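Side-chain contacts in amphiphysin (Drosophila melanogaster, PDB 1URU), which probably senses and binds curved membranes in endocytosis through the concave face of its dimeric, coiled-coil BAR domain: residues 216-219 / 220-224; 117-120 / 121-125. All coordinates share one frame; numbering follows the deposited sequence.

Contact 1 of 2, residues 216-219 / 220-224; sequences QVFH and NETAK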
loop_
_atom_site.group_PDB
_atom_site.type_symbol
_atom_site.label_atom_id
_atom_site.label_comp_id
_atom_site.label_asym_id
_atom_site.label_seq_id
_atom_site.Cartn_x
_atom_site.Cartn_y
_atom_site.Cartn_z
ATOM N N GLN A 216 -1.695 5.390 -14.501
ATOM C CA GLN A 216 -2.351 4.710 -15.617
ATOM C C GLN A 216 -1.500 3.560 -16.126
ATOM O O GLN A 216 -1.973 2.443 -16.266
ATOM C CB GLN A 216 -2.657 5.709 -16.756
ATOM C CG GLN A 216 -2.468 5.210 -18.214
ATOM C CD GLN A 216 -3.453 4.135 -18.609
ATOM O OE1 GLN A 216 -4.651 4.252 -18.352
ATOM N NE2 GLN A 216 -2.954 3.081 -19.237
ATOM N N VAL A 217 -0.235 3.849 -16.400
ATOM C CA VAL A 217 0.650 2.865 -16.995
ATOM C C VAL A 217 0.820 1.685 -16.041
ATOM O O VAL A 217 0.647 0.548 -16.457
ATOM C CB VAL A 217 2.001 3.511 -17.405
ATOM C CG1 VAL A 217 3.141 2.504 -17.399
ATOM C CG2 VAL A 217 1.874 4.164 -18.775
ATOM N N PHE A 218 1.125 1.963 -14.768
ATOM C CA PHE A 218 1.283 0.924 -13.730
ATOM C C PHE A 218 0.064 0.025 -13.596
ATOM O O PHE A 218 0.178 -1.194 -13.530
ATOM C CB PHE A 218 1.563 1.572 -12.380
ATOM C CG PHE A 218 1.356 0.660 -11.214
ATOM C CD1 PHE A 218 2.270 -0.346 -10.932
ATOM C CD2 PHE A 218 0.254 0.816 -10.377
ATOM C CE1 PHE A 218 2.091 -1.188 -9.843
ATOM C CE2 PHE A 218 0.067 -0.017 -9.278
ATOM C CZ PHE A 218 0.987 -1.023 -9.017
ATOM N N HIS A 219 -1.114 0.630 -13.571
ATOM C CA HIS A 219 -2.325 -0.118 -13.323
ATOM C C HIS A 219 -2.719 -0.962 -14.533
ATOM O O HIS A 219 -3.213 -2.065 -14.387
ATOM C CB HIS A 219 -3.441 0.833 -12.896
ATOM C CG HIS A 219 -3.408 1.168 -11.440
ATOM N ND1 HIS A 219 -3.542 0.212 -10.462
ATOM C CD2 HIS A 219 -3.240 2.347 -10.794
ATOM C CE1 HIS A 219 -3.462 0.789 -9.274
ATOM N NE2 HIS A 219 -3.293 2.088 -9.447
ATOM N N ASN A 220 -2.468 -0.443 -15.723
ATOM C CA ASN A 220 -2.883 -1.080 -16.954
ATOM C C ASN A 220 -1.943 -2.222 -17.326
ATOM O O ASN A 220 -2.381 -3.267 -17.809
ATOM C CB ASN A 220 -2.915 -0.050 -18.075
ATOM C CG ASN A 220 -3.196 -0.660 -19.407
ATOM O OD1 ASN A 220 -2.405 -0.536 -20.321
ATOM N ND2 ASN A 220 -4.326 -1.356 -19.522
ATOM N N GLU A 221 -0.647 -2.026 -17.108
ATOM C CA GLU A 221 0.309 -3.110 -17.320
ATOM C C GLU A 221 0.118 -4.178 -16.256
ATOM O O GLU A 221 -0.024 -5.336 -16.589
ATOM C CB GLU A 221 1.760 -2.609 -17.334
ATOM C CG GLU A 221 2.142 -1.695 -18.499
ATOM C CD GLU A 221 1.664 -2.191 -19.845
ATOM O OE1 GLU A 221 1.792 -3.400 -20.135
ATOM O OE2 GLU A 221 1.130 -1.351 -20.605
ATOM N N THR A 222 0.082 -3.792 -14.987
ATOM C CA THR A 222 -0.213 -4.746 -13.918
ATOM C C THR A 222 -1.511 -5.501 -14.209
ATOM O O THR A 222 -1.643 -6.641 -13.815
ATOM C CB THR A 222 -0.320 -4.055 -12.522
ATOM O OG1 THR A 222 0.909 -3.441 -12.146
ATOM C CG2 THR A 222 -0.481 -5.070 -11.442
ATOM N N ALA A 223 -2.470 -4.887 -14.896
ATOM C CA ALA A 223 -3.715 -5.600 -15.218
ATOM C C ALA A 223 -3.480 -6.731 -16.227
ATOM O O ALA A 223 -3.921 -7.870 -16.033
ATOM C CB ALA A 223 -4.774 -4.650 -15.721
ATOM N N LYS A 224 -2.779 -6.394 -17.306
ATOM C CA LYS A 224 -2.327 -7.368 -18.302
ATOM C C LYS A 224 -1.598 -8.558 -17.664
ATOM O O LYS A 224 -1.708 -9.661 -18.152
ATOM C CB LYS A 224 -1.403 -6.708 -19.342
ATOM C CG LYS A 224 -2.101 -5.775 -20.333
ATOM C CD LYS A 224 -1.117 -5.258 -21.402
ATOM C CE LYS A 224 -1.595 -3.926 -22.011
ATOM N NZ LYS A 224 -0.478 -3.167 -22.676
#
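T222 reaches back one helical turn to F218. Its CB lies 3.1 Å from F218 O, and from there the two branches part. With chi1 at -62°, OG1 stands beside the backbone N of T222 and opposite the carbonyl carbon, which directs the hydroxyl back up the helix: OG1 donates to F218 O at 2.7 Å. CG2 takes the place anti to that N, beside the carbonyl carbon. The amide T222 N gives its own hydrogen to F218 O at 3.0 Å, and the two donors come from opposite faces of the carbonyl plane, so one oxygen is gripped twice by one residue. OG1 also sits over a face of the F218 ring, 3.4 Å from F218 CE1. A second i/i+4 pair runs alongside: the Q216 and N220 side chains lie side by side, pointing the same way. Further on, E221 and K224 form a salt bridge, K224 NZ meeting E221 OE2 at 3.2 Å on the syn side of the carboxylate. All this lies on helix 172-239. F218 stacks on F109 and meets W106 edge-to-face, and L105 packs on E221 and T222, so helix 92-156 covers this side. The second subunit covers another: H219 ND1 is hydrogen-bonded to H219 ND1 of the second subunit, and N220 packs on A223 of that subunit, placing the turn at the dimer interface.

Contact 2 of 2, residues 117-120 / 121-125; sequences VLIP and LNTYT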
loop_
_atom_site.group_PDB
_atom_site.type_symbol
_atom_site.label_atom_id
_atom_site.label_comp_id
_atom_site.label_asym_id
_atom_site.label_seq_id
_atom_site.Cartn_x
_atom_site.Cartn_y
_atom_site.Cartn_z
ATOM N N VAL A 117 7.452 12.680 -10.258
ATOM C CA VAL A 117 6.289 13.384 -9.706
ATOM C C VAL A 117 6.669 14.204 -8.504
ATOM O O VAL A 117 6.227 15.342 -8.367
ATOM C CB VAL A 117 5.148 12.456 -9.219
ATOM C CG1 VAL A 117 3.927 13.292 -8.861
ATOM C CG2 VAL A 117 4.764 11.423 -10.244
ATOM N N LEU A 118 7.479 13.611 -7.629
ATOM C CA LEU A 118 7.746 14.168 -6.307
ATOM C C LEU A 118 8.638 15.376 -6.354
ATOM O O LEU A 118 8.326 16.346 -5.683
ATOM C CB LEU A 118 8.369 13.131 -5.366
ATOM C CG LEU A 118 8.872 13.670 -4.020
ATOM C CD1 LEU A 118 7.719 14.138 -3.147
ATOM C CD2 LEU A 118 9.664 12.622 -3.296
ATOM N N ILE A 119 9.745 15.317 -7.105
ATOM C CA ILE A 119 10.759 16.386 -7.072
ATOM C C ILE A 119 10.208 17.751 -7.536
ATOM O O ILE A 119 10.461 18.756 -6.877
ATOM C CB ILE A 119 12.064 16.009 -7.858
ATOM C CG1 ILE A 119 13.073 15.300 -6.961
ATOM C CG2 ILE A 119 12.782 17.238 -8.386
ATOM C CD1 ILE A 119 12.893 13.853 -6.918
ATOM N N PRO A 120 9.503 17.833 -8.666
ATOM C CA PRO A 120 8.825 19.082 -9.002
ATOM C C PRO A 120 7.921 19.561 -7.886
ATOM O O PRO A 120 7.778 20.769 -7.728
ATOM C CB PRO A 120 8.020 18.718 -10.262
ATOM C CG PRO A 120 8.817 17.706 -10.891
ATOM C CD PRO A 120 9.353 16.845 -9.753
ATOM N N LEU A 121 7.313 18.645 -7.132
ATOM C CA LEU A 121 6.391 19.045 -6.055
ATOM C C LEU A 121 7.138 19.679 -4.904
ATOM O O LEU A 121 6.668 20.660 -4.331
ATOM C CB LEU A 121 5.572 17.861 -5.565
ATOM C CG LEU A 121 4.529 18.063 -4.459
ATOM C CD1 LEU A 121 3.567 19.220 -4.731
ATOM C CD2 LEU A 121 3.772 16.735 -4.224
ATOM N N ASN A 122 8.308 19.111 -4.600
ATOM C CA ASN A 122 9.182 19.589 -3.525
ATOM C C ASN A 122 9.812 20.913 -3.923
ATOM O O ASN A 122 10.030 21.758 -3.065
ATOM C CB ASN A 122 10.290 18.569 -3.183
ATOM C CG ASN A 122 9.776 17.341 -2.419
ATOM O OD1 ASN A 122 8.751 17.372 -1.747
ATOM N ND2 ASN A 122 10.507 16.255 -2.529
ATOM N N THR A 123 10.071 21.091 -5.220
ATOM C CA THR A 123 10.656 22.331 -5.748
ATOM C C THR A 123 9.659 23.510 -5.772
ATOM O O THR A 123 9.994 24.635 -5.414
ATOM C CB THR A 123 11.209 22.079 -7.155
ATOM O OG1 THR A 123 12.387 21.279 -7.068
ATOM C CG2 THR A 123 11.703 23.337 -7.798
ATOM N N TYR A 124 8.442 23.227 -6.202
ATOM C CA TYR A 124 7.379 24.206 -6.257
ATOM C C TYR A 124 6.987 24.572 -4.849
ATOM O O TYR A 124 6.742 25.737 -4.539
ATOM C CB TYR A 124 6.188 23.627 -7.017
ATOM C CG TYR A 124 4.881 24.373 -6.885
ATOM C CD1 TYR A 124 4.610 25.521 -7.651
ATOM C CD2 TYR A 124 3.896 23.914 -6.016
ATOM C CE1 TYR A 124 3.383 26.200 -7.522
ATOM C CE2 TYR A 124 2.688 24.565 -5.885
ATOM C CZ TYR A 124 2.418 25.695 -6.638
ATOM O OH TYR A 124 1.175 26.284 -6.490
ATOM N N THR A 125 6.957 23.572 -3.988
ATOM C CA THR A 125 6.602 23.788 -2.595
ATOM C C THR A 125 7.637 24.619 -1.833
ATOM O O THR A 125 7.271 25.343 -0.899
ATOM C CB THR A 125 6.393 22.445 -1.907
ATOM O OG1 THR A 125 5.266 21.788 -2.501
ATOM C CG2 THR A 125 5.973 22.641 -0.491
#
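The side chain of N122 lies against that of L118 one turn earlier, amide against branched alkyl. N122 ND2 comes within 3.4 Å of L118 CG, and N122 OD1 within 3.7 Å of L118 CD1. The leucine contributes only hydrocarbon, and the polar end of the amide finds its partner elsewhere: N122 OD1 accepts from Q57 NE2 on helix 35-84. A chi1 of 172° swings the L118 branch away from its own N and brings it up obliquely on one side of the amide plane, nearest ND2. P120 has no N-H to give to the preceding turn, and helix 92-156 is kinked here. V117 O is 3.7 Å from L121 N, but the carbonyls from L118 on find donors. L118 O receives N122 N at 3.0 Å and, weakly and at a poor angle, L121 N. This helix is one of the three long, bent helices of the BAR-domain coiled coil, and the kink lies near the middle of the chain, where it probably contributes to the curvature of the bundle. Beyond it, I119 O takes two donors from one residue: T123 N at 2.9 Å, nearly straight on to the carbonyl, and T123 OG1 at 3.2 Å, from 41° above the carbonyl plane. P120 O is served by Y124 N. The pattern returns at L121 O, which T125 OG1 reaches at 2.6 Å and T125 N at 2.9 Å, from opposite faces. Both threonine hydroxyls thus turn back to the main chain. Y124 OH instead reaches another part of the chain, bonding to Q49 NE2, while the Y124 ring stacks on F203 of helix 172-239, which also packs against L121.

Contact 2 comes first along the chain, on helix 92-156, and contact 1 follows on helix 172-239, the next helix; both belong to the BAR domain. Their centres are 25 Å apart and their nearest atoms about 10 Å, so they do not touch. The centre of contact 2 is about 5 Å, and that of contact 1 about 26 Å, from the centre of the chain. Contact 2 packs on both other long helices of its own subunit, whereas contact 1 is shared between helix 92-156 and the second subunit. One therefore belongs to the kinked middle of the three-helix bundle and the other to the dimer interface, two features that together probably set the curved shape of the domain.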